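Local coordinates for protein AT-less polyketide synthase (Streptomyces platensis subsp. rosaceus, PDB 4TKT) that probably acts as a ketosynthase domain of the isomigrastatin polyketide synthase, condensing acyl units during chain extension, in a synthase whose modules lack built-in acyltransferases, at residues E75-F80 with P606-R611; D92-L97 with A163-R168; V463-D468 with E505-R510; A15-G20 with G68-I73. All coordinates share one frame; numbering follows the deposited sequence.

Contact 1 of 4, residues E75-F80 with P606-R611; sequences EFDPLF and PFARER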
loop_
_atom_site.group_PDB
_atom_site.type_symbol
_atom_site.label_atom_id
_atom_site.label_comp_id
_atom_site.label_asym_id
_atom_site.label_seq_id
_atom_site.Cartn_x
_atom_site.Cartn_y
_atom_site.Cartn_z
ATOM N N GLU A 75 -4.496 16.961 -4.003
ATOM C CA GLU A 75 -3.922 16.814 -5.336
ATOM C C GLU A 75 -4.491 15.577 -6.023
ATOM O O GLU A 75 -4.614 14.519 -5.407
ATOM C CB GLU A 75 -2.396 16.732 -5.261
ATOM C CG GLU A 75 -1.744 17.969 -4.663
ATOM C CD GLU A 75 -0.247 17.811 -4.477
ATOM O OE1 GLU A 75 0.268 16.697 -4.714
ATOM O OE2 GLU A 75 0.413 18.801 -4.094
ATOM N N PHE A 76 -4.833 15.714 -7.300
ATOM C CA PHE A 76 -5.504 14.644 -8.030
ATOM C C PHE A 76 -5.388 14.843 -9.538
ATOM O O PHE A 76 -5.239 15.968 -10.013
ATOM C CB PHE A 76 -6.977 14.575 -7.610
ATOM C CG PHE A 76 -7.713 13.380 -8.147
ATOM C CD1 PHE A 76 -7.169 12.110 -8.050
ATOM C CD2 PHE A 76 -8.964 13.526 -8.728
ATOM C CE1 PHE A 76 -7.851 11.010 -8.535
ATOM C CE2 PHE A 76 -9.653 12.429 -9.211
ATOM C CZ PHE A 76 -9.096 11.170 -9.115
ATOM N N ASP A 77 -5.459 13.748 -10.286
ATOM C CA ASP A 77 -5.375 13.789 -11.743
ATOM C C ASP A 77 -6.658 13.240 -12.361
ATOM O O ASP A 77 -6.668 12.128 -12.882
ATOM C CB ASP A 77 -4.167 12.983 -12.222
ATOM C CG ASP A 77 -3.833 13.222 -13.686
ATOM O OD1 ASP A 77 -4.678 13.768 -14.430
ATOM O OD2 ASP A 77 -2.714 12.845 -14.093
ATOM N N PRO A 78 -7.745 14.024 -12.312
ATOM C CA PRO A 78 -9.069 13.549 -12.739
ATOM C C PRO A 78 -9.140 13.127 -14.212
ATOM O O PRO A 78 -9.798 12.133 -14.524
ATOM C CB PRO A 78 -9.972 14.759 -12.479
ATOM C CG PRO A 78 -9.055 15.933 -12.486
ATOM C CD PRO A 78 -7.776 15.436 -11.893
ATOM N N LEU A 79 -8.478 13.864 -15.098
ATOM C CA LEU A 79 -8.505 13.543 -16.525
ATOM C C LEU A 79 -7.913 12.165 -16.792
ATOM O O LEU A 79 -8.353 11.450 -17.693
ATOM C CB LEU A 79 -7.754 14.603 -17.330
ATOM C CG LEU A 79 -8.608 15.671 -18.014
ATOM C CD1 LEU A 79 -9.743 16.125 -17.118
ATOM C CD2 LEU A 79 -7.743 16.853 -18.405
ATOM N N PHE A 80 -6.914 11.800 -15.998
ATOM C CA PHE A 80 -6.295 10.489 -16.104
ATOM C C PHE A 80 -7.320 9.385 -15.858
ATOM O O PHE A 80 -7.283 8.339 -16.505
ATOM C CB PHE A 80 -5.133 10.373 -15.115
ATOM C CG PHE A 80 -4.397 9.070 -15.189
ATOM C CD1 PHE A 80 -3.313 8.921 -16.035
ATOM C CD2 PHE A 80 -4.781 7.994 -14.406
ATOM C CE1 PHE A 80 -2.629 7.724 -16.103
ATOM C CE2 PHE A 80 -4.104 6.793 -14.472
ATOM C CZ PHE A 80 -3.026 6.658 -15.321
ATOM N N PRO A 606 3.577 9.411 -13.118
ATOM C CA PRO A 606 3.681 10.715 -12.458
ATOM C C PRO A 606 2.386 11.516 -12.564
ATOM O O PRO A 606 2.240 12.334 -13.475
ATOM C CB PRO A 606 4.811 11.397 -13.226
ATOM C CG PRO A 606 4.687 10.837 -14.611
ATOM C CD PRO A 606 4.186 9.422 -14.461
ATOM N N PHE A 607 1.460 11.282 -11.640
ATOM C CA PHE A 607 0.156 11.932 -11.689
ATOM C C PHE A 607 0.277 13.449 -11.637
ATOM O O PHE A 607 1.148 13.992 -10.954
ATOM C CB PHE A 607 -0.736 11.445 -10.540
ATOM C CG PHE A 607 -1.070 9.983 -10.609
ATOM C CD1 PHE A 607 -1.908 9.498 -11.599
ATOM C CD2 PHE A 607 -0.551 9.095 -9.682
ATOM C CE1 PHE A 607 -2.215 8.155 -11.667
ATOM C CE2 PHE A 607 -0.856 7.751 -9.744
ATOM C CZ PHE A 607 -1.688 7.280 -10.737
ATOM N N ALA A 608 -0.595 14.124 -12.379
ATOM C CA ALA A 608 -0.721 15.572 -12.288
ATOM C C ALA A 608 -1.139 15.953 -10.869
ATOM O O ALA A 608 -2.000 15.302 -10.273
ATOM C CB ALA A 608 -1.724 16.085 -13.308
ATOM N N ARG A 609 -0.524 17.000 -10.328
ATOM C CA ARG A 609 -0.709 17.353 -8.923
ATOM C C ARG A 609 -1.519 18.631 -8.740
ATOM O O ARG A 609 -1.186 19.472 -7.906
ATOM C CB ARG A 609 0.652 17.498 -8.236
ATOM C CG ARG A 609 1.492 16.228 -8.245
ATOM C CD ARG A 609 2.947 16.504 -7.877
ATOM N NE ARG A 609 3.091 17.065 -6.535
ATOM C CZ ARG A 609 3.286 18.356 -6.278
ATOM N NH1 ARG A 609 3.363 19.229 -7.273
ATOM N NH2 ARG A 609 3.405 18.774 -5.024
ATOM N N GLU A 610 -2.587 18.768 -9.517
ATOM C CA GLU A 610 -3.472 19.922 -9.404
ATOM C C GLU A 610 -4.429 19.749 -8.226
ATOM O O GLU A 610 -4.864 18.638 -7.929
ATOM C CB GLU A 610 -4.238 20.127 -10.711
ATOM C CG GLU A 610 -4.673 18.826 -11.370
ATOM C CD GLU A 610 -4.763 18.930 -12.881
ATOM O OE1 GLU A 610 -4.052 19.777 -13.462
ATOM O OE2 GLU A 610 -5.544 18.161 -13.486
ATOM N N ARG A 611 -4.749 20.853 -7.559
ATOM C CA ARG A 611 -5.498 20.817 -6.308
ATOM C C ARG A 611 -7.011 20.903 -6.507
ATOM O O ARG A 611 -7.502 21.749 -7.252
ATOM C CB ARG A 611 -5.030 21.956 -5.396
ATOM C CG ARG A 611 -3.551 21.882 -5.023
ATOM C CD ARG A 611 -3.025 23.217 -4.505
ATOM N NE ARG A 611 -3.724 23.674 -3.305
ATOM C CZ ARG A 611 -3.277 23.496 -2.064
ATOM N NH1 ARG A 611 -2.128 22.869 -1.854
ATOM N NH2 ARG A 611 -3.980 23.947 -1.033
HETATM O O HOH W 1 0.275 21.523 -6.024
HETATM O O HOH W 2 -6.319 15.807 -14.654
#
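Phe607 turns the edge of its ring onto a face of Phe80, a T-shaped pair with centroids 5.2 Å apart and planes at 90°. The touching atom is CE1 of Phe607, which stands 3.6 Å from CE2 of Phe80, over the rim of the ring rather than its middle. Tyr605 and His103 add further rings around Phe80, so two phenylalanines suit this aromatic cluster.

A weakly bonded antiparallel pairing brings 75-76 beside 610-611; Phe76 N donates to Glu610 O at 3.0 Å. Asp77 carries the pairing on by side chain: its CG is anti to the backbone N (chi1 -167°), which brings OD2 within 3.0 Å of Ala608 N. That N-H meets OD2 from above the carboxylate plane. The small Ala608 methyl lets the acid lie close, its CB 3.5 Å from Asp77 OD2.

Charges meet at the outer end. OE2 of Glu75 sits over one face of the Arg609 guanidinium, 3.1 Å from NH2, and the two planes are 81° apart; no N-H points at the oxygen, and the salt bridge is purely electrostatic.

Aromatic, backbone and ionic contacts together lay the C-terminal tail back on the ketosynthase, consistent with the way such linkers fold back in related modular synthases. Two acids also face each other, with Asp77 OD1 and Glu610 OE2 4.6 Å apart. A water donates to both of these oxygens and accepts from Leu79 N, while Tyr612 bonds weakly to the same Glu610 oxygen. The water probably eases a repulsion that might otherwise raise the proton affinity of one acid.

Contact 2 of 4, residues D92-L97 with A163-R168; sequences DPQERL and ASIANR
Glu95 OE1 accepts from Arg168 NE at 2.8 Å, a salt bridge between two helices of the thiolase-fold ketosynthase. The helices, 93-97 and 163-168, run nearly parallel, their axes 8.8 Å apart and crossing at -25°. The oxygen lies in the guanidinium plane, at its edge, and the N-H arrives nearly head-on to the C-O bond; carboxylate and guanidinium are only 15° from coplanar. Glu95 spans the gap because its chain is extended beyond CG, with chi2 174°, and Arg168 runs extended as far as NE to meet it.

The carboxylate also rests on Ser164, whose CB is 3.4 Å from Glu95 OE1; the small serine lets the acid lie close. Nearer the backbone, Glu95 CG packs on Ile165 CG1 at 3.8 Å. An alanine in place of Glu95 would probably leave the Arg168 guanidinium without this anion and open a gap over Ser164 and Ile165.

CD1 of Ile165 lies against CB and NE2 of Gln94; isoleucine suits this buried seam, where it also packs on Val213 of strand 208-214. The polar end of Gln94 is taken up elsewhere, by Tyr139 O and Leu215 N, and its NE2 donates as well to Asp92, the N-cap of helix 93-109. Between the helices one water bridges the backbones, donating to Glu95 O at 2.8 Å and to Ile165 O at 2.9 Å.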
loop_
_atom_site.group_PDB
_atom_site.type_symbol
_atom_site.label_atom_id
_atom_site.label_comp_id
_atom_site.label_asym_id
_atom_site.label_seq_id
_atom_site.Cartn_x
_atom_site.Cartn_y
_atom_site.Cartn_z
ATOM N N ASP A 92 -14.645 12.758 -2.346
ATOM C CA ASP A 92 -13.869 12.430 -1.157
ATOM C C ASP A 92 -12.423 12.103 -1.510
ATOM O O ASP A 92 -12.168 11.209 -2.309
ATOM C CB ASP A 92 -14.522 11.257 -0.413
ATOM C CG ASP A 92 -13.716 10.795 0.797
ATOM O OD1 ASP A 92 -12.984 11.611 1.394
ATOM O OD2 ASP A 92 -13.827 9.604 1.160
ATOM N N PRO A 93 -11.475 12.849 -0.919
ATOM C CA PRO A 93 -10.036 12.641 -1.110
ATOM C C PRO A 93 -9.608 11.189 -0.922
ATOM O O PRO A 93 -8.659 10.747 -1.568
ATOM C CB PRO A 93 -9.416 13.532 -0.035
ATOM C CG PRO A 93 -10.382 14.644 0.101
ATOM C CD PRO A 93 -11.747 14.036 -0.089
ATOM N N GLN A 94 -10.303 10.457 -0.057
ATOM C CA GLN A 94 -9.998 9.048 0.162
ATOM C C GLN A 94 -10.249 8.227 -1.098
ATOM O O GLN A 94 -9.470 7.332 -1.422
ATOM C CB GLN A 94 -10.818 8.494 1.326
ATOM C CG GLN A 94 -10.433 9.074 2.677
ATOM C CD GLN A 94 -11.195 8.435 3.824
ATOM O OE1 GLN A 94 -10.661 8.269 4.923
ATOM N NE2 GLN A 94 -12.449 8.073 3.575
ATOM N N GLU A 95 -11.335 8.527 -1.805
ATOM C CA GLU A 95 -11.602 7.888 -3.091
ATOM C C GLU A 95 -10.526 8.261 -4.104
ATOM O O GLU A 95 -10.045 7.413 -4.858
ATOM C CB GLU A 95 -12.976 8.286 -3.634
ATOM C CG GLU A 95 -14.127 8.096 -2.669
ATOM C CD GLU A 95 -15.433 8.635 -3.220
ATOM O OE1 GLU A 95 -15.582 8.676 -4.461
ATOM O OE2 GLU A 95 -16.308 9.023 -2.417
ATOM N N ARG A 96 -10.156 9.537 -4.120
ATOM C CA ARG A 96 -9.169 10.036 -5.069
ATOM C C ARG A 96 -7.812 9.369 -4.872
ATOM O O ARG A 96 -7.201 8.900 -5.832
ATOM C CB ARG A 96 -9.026 11.555 -4.950
ATOM C CG ARG A 96 -10.260 12.339 -5.383
ATOM C CD ARG A 96 -9.969 13.832 -5.409
ATOM N NE ARG A 96 -10.748 14.574 -4.423
ATOM C CZ ARG A 96 -10.377 15.739 -3.903
ATOM N NH1 ARG A 96 -9.228 16.291 -4.262
ATOM N NH2 ARG A 96 -11.150 16.349 -3.016
ATOM N N LEU A 97 -7.350 9.314 -3.628
ATOM C CA LEU A 97 -6.032 8.762 -3.338
ATOM C C LEU A 97 -5.986 7.246 -3.509
ATOM O O LEU A 97 -4.933 6.685 -3.812
ATOM C CB LEU A 97 -5.588 9.138 -1.922
ATOM C CG LEU A 97 -5.339 10.626 -1.666
ATOM C CD1 LEU A 97 -4.481 10.827 -0.426
ATOM C CD2 LEU A 97 -4.696 11.283 -2.872
ATOM N N ALA A 163 -18.524 3.068 0.019
ATOM C CA ALA A 163 -18.541 2.082 -1.057
ATOM C C ALA A 163 -17.854 2.603 -2.314
ATOM O O ALA A 163 -17.296 1.826 -3.091
ATOM C CB ALA A 163 -19.968 1.676 -1.381
ATOM N N SER A 164 -17.905 3.917 -2.513
ATOM C CA SER A 164 -17.332 4.530 -3.703
ATOM C C SER A 164 -15.835 4.290 -3.790
ATOM O O SER A 164 -15.279 4.222 -4.883
ATOM C CB SER A 164 -17.621 6.030 -3.727
ATOM O OG SER A 164 -18.996 6.268 -3.953
ATOM N N ILE A 165 -15.188 4.162 -2.637
ATOM C CA ILE A 165 -13.756 3.898 -2.591
ATOM C C ILE A 165 -13.412 2.636 -3.378
ATOM O O ILE A 165 -12.477 2.628 -4.176
ATOM C CB ILE A 165 -13.260 3.758 -1.140
ATOM C CG1 ILE A 165 -13.444 5.080 -0.394
ATOM C CG2 ILE A 165 -11.799 3.345 -1.108
ATOM C CD1 ILE A 165 -13.025 5.022 1.054
ATOM N N ALA A 166 -14.187 1.578 -3.170
ATOM C CA ALA A 166 -13.965 0.332 -3.892
ATOM C C ALA A 166 -14.619 0.358 -5.269
ATOM O O ALA A 166 -14.066 -0.161 -6.238
ATOM C CB ALA A 166 -14.485 -0.844 -3.086
ATOM N N ASN A 167 -15.797 0.967 -5.349
ATOM C CA ASN A 167 -16.575 0.962 -6.582
ATOM C C ASN A 167 -15.940 1.765 -7.714
ATOM O O ASN A 167 -16.029 1.372 -8.876
ATOM C CB ASN A 167 -17.987 1.482 -6.312
ATOM C CG ASN A 167 -18.888 0.422 -5.704
ATOM O OD1 ASN A 167 -18.467 -0.713 -5.487
ATOM N ND2 ASN A 167 -20.132 0.789 -5.423
ATOM N N ARG A 168 -15.298 2.881 -7.384
ATOM C CA ARG A 168 -14.666 3.707 -8.409
ATOM C C ARG A 168 -13.433 3.032 -8.987
ATOM O O ARG A 168 -13.134 3.196 -10.170
ATOM C CB ARG A 168 -14.295 5.083 -7.856
ATOM C CG ARG A 168 -15.501 5.945 -7.572
ATOM C CD ARG A 168 -15.147 7.411 -7.502
ATOM N NE ARG A 168 -16.309 8.207 -7.122
ATOM C CZ ARG A 168 -17.292 8.538 -7.955
ATOM N NH1 ARG A 168 -17.253 8.143 -9.222
ATOM N NH2 ARG A 168 -18.313 9.264 -7.520
HETATM O O HOH W 3 -11.556 5.108 -5.279
#

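Contact 3 of 4, residues V463-D468 with E505-R510; sequences VLSAFD and EAMTAR
Ala466 and Ala509 face each other as a hydrogen-bonded antiparallel pair in the three-stranded sheet of the RhiE-like linker domain, where strand 460-466 lies at one margin and 509-515 in the middle. Both backbone groups of the pair are satisfied: Ala466 N gives to Ala509 O at 3.0 Å, and Ala509 N gives to Ala466 O at 3.1 Å. Methyl side chains fit here because helix 469-482 comes down on this face, with Arg471 against Ala466 and Leu472 against Ala509.

On the other face stand Ser465 and Arg510, a non-hydrogen-bonded pair. The Ser465 hydroxyl sits between the backbone N and the carbonyl carbon (chi1 55°), a position that turns it to the loop 505-508. There OG accepts from Met507 N at 3.2 Å and approaches Glu505 O to 2.8 Å. A water donates to that same carbonyl and to Ser465 O, tying loop and strand a second time.

Met507, a selenomethionine in the crystal, lies along the backbone of Ala466, its SE 3.7 Å from Ala466 CA. The Phe467 N-H beside it is taken by Tyr605 OH. Strand 460-466 then gives way to helix 469-482, capped by Asp468, whose OD1 accepts from Arg471 N. Glu505 likewise spends its carboxylate elsewhere, on Arg113 N.

Arg510 suits its buried place because NE and NH1 both find carbonyls: NH1 donates to Trp579 O, and the cation lies against the Trp579 ring. Its NE points straight at Met507 O, 2.8 Å away, with an N-H...O angle of 171° and the oxygen in the guanidinium plane.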
loop_
_atom_site.group_PDB
_atom_site.type_symbol
_atom_site.label_atom_id
_atom_site.label_comp_id
_atom_site.label_asym_id
_atom_site.label_seq_id
_atom_site.Cartn_x
_atom_site.Cartn_y
_atom_site.Cartn_z
ATOM N N VAL A 463 10.123 1.195 -23.805
ATOM C CA VAL A 463 8.929 1.933 -24.199
ATOM C C VAL A 463 8.348 2.728 -23.025
ATOM O O VAL A 463 8.414 2.294 -21.875
ATOM C CB VAL A 463 7.876 0.960 -24.786
ATOM C CG1 VAL A 463 6.497 1.176 -24.178
ATOM C CG2 VAL A 463 7.843 1.066 -26.299
ATOM N N LEU A 464 7.796 3.901 -23.324
ATOM C CA LEU A 464 7.281 4.800 -22.298
ATOM C C LEU A 464 6.122 5.634 -22.837
ATOM O O LEU A 464 6.214 6.195 -23.927
ATOM C CB LEU A 464 8.398 5.715 -21.797
ATOM C CG LEU A 464 8.501 6.006 -20.303
ATOM C CD1 LEU A 464 8.601 4.711 -19.513
ATOM C CD2 LEU A 464 9.706 6.891 -20.033
ATOM N N SER A 465 5.031 5.720 -22.081
ATOM C CA SER A 465 3.891 6.533 -22.505
ATOM C C SER A 465 3.191 7.232 -21.339
ATOM O O SER A 465 3.261 6.783 -20.196
ATOM C CB SER A 465 2.883 5.675 -23.276
ATOM O OG SER A 465 2.471 4.552 -22.518
ATOM N N ALA A 466 2.515 8.336 -21.640
ATOM C CA ALA A 466 1.783 9.093 -20.632
ATOM C C ALA A 466 0.651 9.891 -21.273
ATOM O O ALA A 466 0.448 9.827 -22.485
ATOM C CB ALA A 466 2.720 10.014 -19.870
ATOM N N PHE A 467 -0.073 10.647 -20.454
ATOM C CA PHE A 467 -1.275 11.347 -20.899
ATOM C C PHE A 467 -0.969 12.455 -21.900
ATOM O O PHE A 467 -1.656 12.589 -22.913
ATOM C CB PHE A 467 -2.024 11.927 -19.696
ATOM C CG PHE A 467 -3.451 12.295 -19.988
ATOM C CD1 PHE A 467 -4.455 11.341 -19.911
ATOM C CD2 PHE A 467 -3.791 13.596 -20.326
ATOM C CE1 PHE A 467 -5.771 11.675 -20.174
ATOM C CE2 PHE A 467 -5.107 13.939 -20.591
ATOM C CZ PHE A 467 -6.098 12.976 -20.514
ATOM N N ASP A 468 0.051 13.256 -21.607
ATOM C CA ASP A 468 0.490 14.299 -22.529
ATOM C C ASP A 468 2.012 14.358 -22.600
ATOM O O ASP A 468 2.697 13.540 -21.987
ATOM C CB ASP A 468 -0.080 15.665 -22.126
ATOM C CG ASP A 468 0.203 16.023 -20.673
ATOM O OD1 ASP A 468 1.289 15.679 -20.160
ATOM O OD2 ASP A 468 -0.669 16.662 -20.042
ATOM N N GLU A 505 0.128 0.746 -19.572
ATOM C CA GLU A 505 -0.900 1.126 -20.536
ATOM C C GLU A 505 -0.288 1.932 -21.673
ATOM O O GLU A 505 0.479 2.867 -21.435
ATOM C CB GLU A 505 -2.001 1.949 -19.865
ATOM C CG GLU A 505 -2.497 1.388 -18.546
ATOM C CD GLU A 505 -3.426 0.208 -18.726
ATOM O OE1 GLU A 505 -3.932 0.015 -19.853
ATOM O OE2 GLU A 505 -3.650 -0.523 -17.738
ATOM N N ALA A 506 -0.623 1.575 -22.906
ATOM C CA ALA A 506 -0.179 2.349 -24.058
ATOM C C ALA A 506 -1.002 3.630 -24.168
ATOM O O ALA A 506 -2.162 3.595 -24.572
ATOM C CB ALA A 506 -0.290 1.527 -25.329
HETATM N N MSE A 507 -0.399 4.758 -23.808
HETATM C CA MSE A 507 -1.126 6.021 -23.763
HETATM C C MSE A 507 -0.784 6.922 -24.951
HETATM O O MSE A 507 -0.093 6.503 -25.876
HETATM C CB MSE A 507 -0.846 6.742 -22.443
HETATM C CG MSE A 507 -1.101 5.878 -21.214
HETATM SE SE MSE A 507 -0.985 6.854 -19.524
HETATM C CE MSE A 507 -1.169 5.348 -18.286
ATOM N N THR A 508 -1.273 8.158 -24.911
ATOM C CA THR A 508 -1.207 9.068 -26.054
ATOM C C THR A 508 0.214 9.475 -26.436
ATOM O O THR A 508 0.691 9.137 -27.518
ATOM C CB THR A 508 -2.026 10.341 -25.782
ATOM O OG1 THR A 508 -3.365 9.979 -25.427
ATOM C CG2 THR A 508 -2.056 11.229 -27.011
ATOM N N ALA A 509 0.880 10.215 -25.555
ATOM C CA ALA A 509 2.258 10.629 -25.794
ATOM C C ALA A 509 3.199 9.457 -25.563
ATOM O O ALA A 509 3.199 8.861 -24.487
ATOM C CB ALA A 509 2.629 11.800 -24.899
ATOM N N ARG A 510 4.003 9.129 -26.571
ATOM C CA ARG A 510 4.807 7.914 -26.525
ATOM C C ARG A 510 6.296 8.148 -26.762
ATOM O O ARG A 510 6.701 9.122 -27.395
ATOM C CB ARG A 510 4.278 6.908 -27.548
ATOM C CG ARG A 510 2.825 6.533 -27.322
ATOM C CD ARG A 510 2.352 5.459 -28.285
ATOM N NE ARG A 510 1.002 5.020 -27.952
ATOM C CZ ARG A 510 0.361 4.032 -28.566
ATOM N NH1 ARG A 510 0.946 3.372 -29.553
ATOM N NH2 ARG A 510 -0.866 3.704 -28.188
HETATM O O HOH W 4 1.717 4.357 -19.845
#

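Contact 4 of 4, residues A15-G20 with G68-I73; sequences AGRYPG and GFLDGI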
loop_
_atom_site.group_PDB
_atom_site.type_symbol
_atom_site.label_atom_id
_atom_site.label_comp_id
_atom_site.label_asym_id
_atom_site.label_seq_id
_atom_site.Cartn_x
_atom_site.Cartn_y
_atom_site.Cartn_z
ATOM N N ALA A 15 1.544 -0.960 -3.311
ATOM C CA ALA A 15 1.748 0.480 -3.295
ATOM C C ALA A 15 1.420 1.024 -1.915
ATOM O O ALA A 15 0.555 0.490 -1.218
ATOM C CB ALA A 15 0.901 1.153 -4.349
ATOM N N GLY A 16 2.115 2.084 -1.521
ATOM C CA GLY A 16 1.929 2.658 -0.204
ATOM C C GLY A 16 2.265 4.133 -0.153
ATOM O O GLY A 16 3.261 4.574 -0.724
ATOM N N ARG A 17 1.421 4.894 0.534
ATOM C CA ARG A 17 1.636 6.322 0.720
ATOM C C ARG A 17 1.391 6.670 2.182
ATOM O O ARG A 17 0.249 6.750 2.632
ATOM C CB ARG A 17 0.722 7.129 -0.200
ATOM C CG ARG A 17 0.948 8.627 -0.158
ATOM C CD ARG A 17 0.072 9.326 -1.184
ATOM N NE ARG A 17 0.119 10.778 -1.055
ATOM C CZ ARG A 17 -0.563 11.614 -1.829
ATOM N NH1 ARG A 17 -1.344 11.139 -2.790
ATOM N NH2 ARG A 17 -0.466 12.924 -1.644
ATOM N N TYR A 18 2.479 6.876 2.915
ATOM C CA TYR A 18 2.434 6.962 4.369
ATOM C C TYR A 18 3.109 8.250 4.844
ATOM O O TYR A 18 3.819 8.887 4.067
ATOM C CB TYR A 18 3.092 5.709 4.961
ATOM C CG TYR A 18 2.388 4.446 4.515
ATOM C CD1 TYR A 18 1.003 4.356 4.567
ATOM C CD2 TYR A 18 3.095 3.364 4.005
ATOM C CE1 TYR A 18 0.340 3.221 4.148
ATOM C CE2 TYR A 18 2.438 2.219 3.580
ATOM C CZ TYR A 18 1.058 2.156 3.656
ATOM O OH TYR A 18 0.378 1.032 3.241
ATOM N N PRO A 19 2.867 8.655 6.107
ATOM C CA PRO A 19 3.446 9.906 6.612
ATOM C C PRO A 19 4.959 9.973 6.445
ATOM O O PRO A 19 5.677 9.100 6.932
ATOM C CB PRO A 19 3.068 9.889 8.096
ATOM C CG PRO A 19 1.819 9.094 8.143
ATOM C CD PRO A 19 2.007 8.014 7.118
ATOM N N GLY A 20 5.429 11.004 5.751
ATOM C CA GLY A 20 6.848 11.176 5.496
ATOM C C GLY A 20 7.373 10.218 4.443
ATOM O O GLY A 20 8.582 10.118 4.238
ATOM N N GLY A 68 0.214 11.977 11.946
ATOM C CA GLY A 68 1.000 11.533 10.810
ATOM C C GLY A 68 0.262 11.947 9.557
ATOM O O GLY A 68 -0.805 11.411 9.255
ATOM N N PHE A 69 0.812 12.912 8.830
ATOM C CA PHE A 69 0.085 13.509 7.717
ATOM C C PHE A 69 0.718 13.246 6.363
ATOM O O PHE A 69 1.937 13.247 6.224
ATOM C CB PHE A 69 -0.046 15.018 7.924
ATOM C CG PHE A 69 -0.964 15.395 9.046
ATOM C CD1 PHE A 69 -2.331 15.450 8.847
ATOM C CD2 PHE A 69 -0.460 15.690 10.301
ATOM C CE1 PHE A 69 -3.180 15.794 9.874
ATOM C CE2 PHE A 69 -1.306 16.039 11.332
ATOM C CZ PHE A 69 -2.667 16.087 11.118
ATOM N N LEU A 70 -0.132 13.021 5.368
ATOM C CA LEU A 70 0.305 12.975 3.983
ATOM C C LEU A 70 0.488 14.398 3.469
ATOM O O LEU A 70 0.086 15.356 4.128
ATOM C CB LEU A 70 -0.706 12.222 3.118
ATOM C CG LEU A 70 -0.982 10.767 3.498
ATOM C CD1 LEU A 70 -1.852 10.104 2.446
ATOM C CD2 LEU A 70 0.318 10.006 3.680
ATOM N N ASP A 71 1.095 14.539 2.296
ATOM C CA ASP A 71 1.227 15.852 1.675
ATOM C C ASP A 71 0.351 15.954 0.434
ATOM O O ASP A 71 0.335 15.050 -0.402
ATOM C CB ASP A 71 2.683 16.145 1.316
ATOM C CG ASP A 71 3.536 16.424 2.537
ATOM O OD1 ASP A 71 3.446 17.546 3.080
ATOM O OD2 ASP A 71 4.299 15.527 2.951
ATOM N N GLY A 72 -0.383 17.057 0.331
ATOM C CA GLY A 72 -1.225 17.318 -0.822
ATOM C C GLY A 72 -2.307 16.281 -1.042
ATOM O O GLY A 72 -2.364 15.655 -2.100
ATOM N N ILE A 73 -3.171 16.098 -0.047
ATOM C CA ILE A 73 -4.262 15.138 -0.161
ATOM C C ILE A 73 -5.378 15.681 -1.051
ATOM O O ILE A 73 -6.335 14.972 -1.363
ATOM C CB ILE A 73 -4.849 14.765 1.216
ATOM C CG1 ILE A 73 -5.504 15.980 1.870
ATOM C CG2 ILE A 73 -3.774 14.177 2.121
ATOM C CD1 ILE A 73 -6.200 15.651 3.163
HETATM O O HOH W 5 1.886 12.336 0.623
#
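Arg17 reaches the loop 68-73 with a fully extended chain, CG anti to the backbone N (chi1 -175°), and sets NH2 2.6 Å from Asp71 O. The polar grip is made of backbone carbonyls: NH2 donates weakly both to Asp71 O and to Gly72 O, the latter at 3.4 Å, and both oxygens lie at the edge of the guanidinium. Gly72 has a positive phi of 61°, which glycine adopts readily, in the turn that presents them. NE instead gives to a water that also accepts from Asp71 N. A methionine in place of Arg17 would probably leave these two carbonyls without their cationic donor and the turn freer to shift.

Apolar packing is carried by Leu70 and Pro19. Leu70 puts CD2 3.4 Å from Arg17 O, against the backbone of Arg17 and Tyr18, while its CD1 lies by the arginine chain. Pro19 CG rests on Gly68 C at 3.5 Å, close enough that a side chain at Gly68 would collide with the ring.

A MES molecule, probably from the crystallisation liquor, accepts from the N-H groups of Gly72 and Ile73. The contact lies at the end of strand 9-17 of the main sheet, beside strand 252-260; Leu97 and Gln100 of helix 93-109 pack on Arg17, and helix 366-380 meets Tyr18.

Overall arrangement
Helix 93-109 ties much of this together: its Arg96 packs on Phe76 of contact 1, and its Leu97 touches Arg17, Leu70 and Ile73 of contact 4. Contacts 1, 2 and 4 lie about 15 to 16 Å apart between centres, in or against the ketosynthase. Contact 3 belongs to the linker domain, about 25 Å from contact 2 and 27 Å from contact 4, centre to centre, yet it meets contact 1 where Phe80 packs on Met507. Along the chain contact 4 closes first; contact 1 then joins residues just after it to the C-terminal tail, with contacts 2 and 3 in turn between its ends. Phe607 meets Phe80 and Pro606 O meets Arg471, so the tail touches both ketosynthase and linker domain.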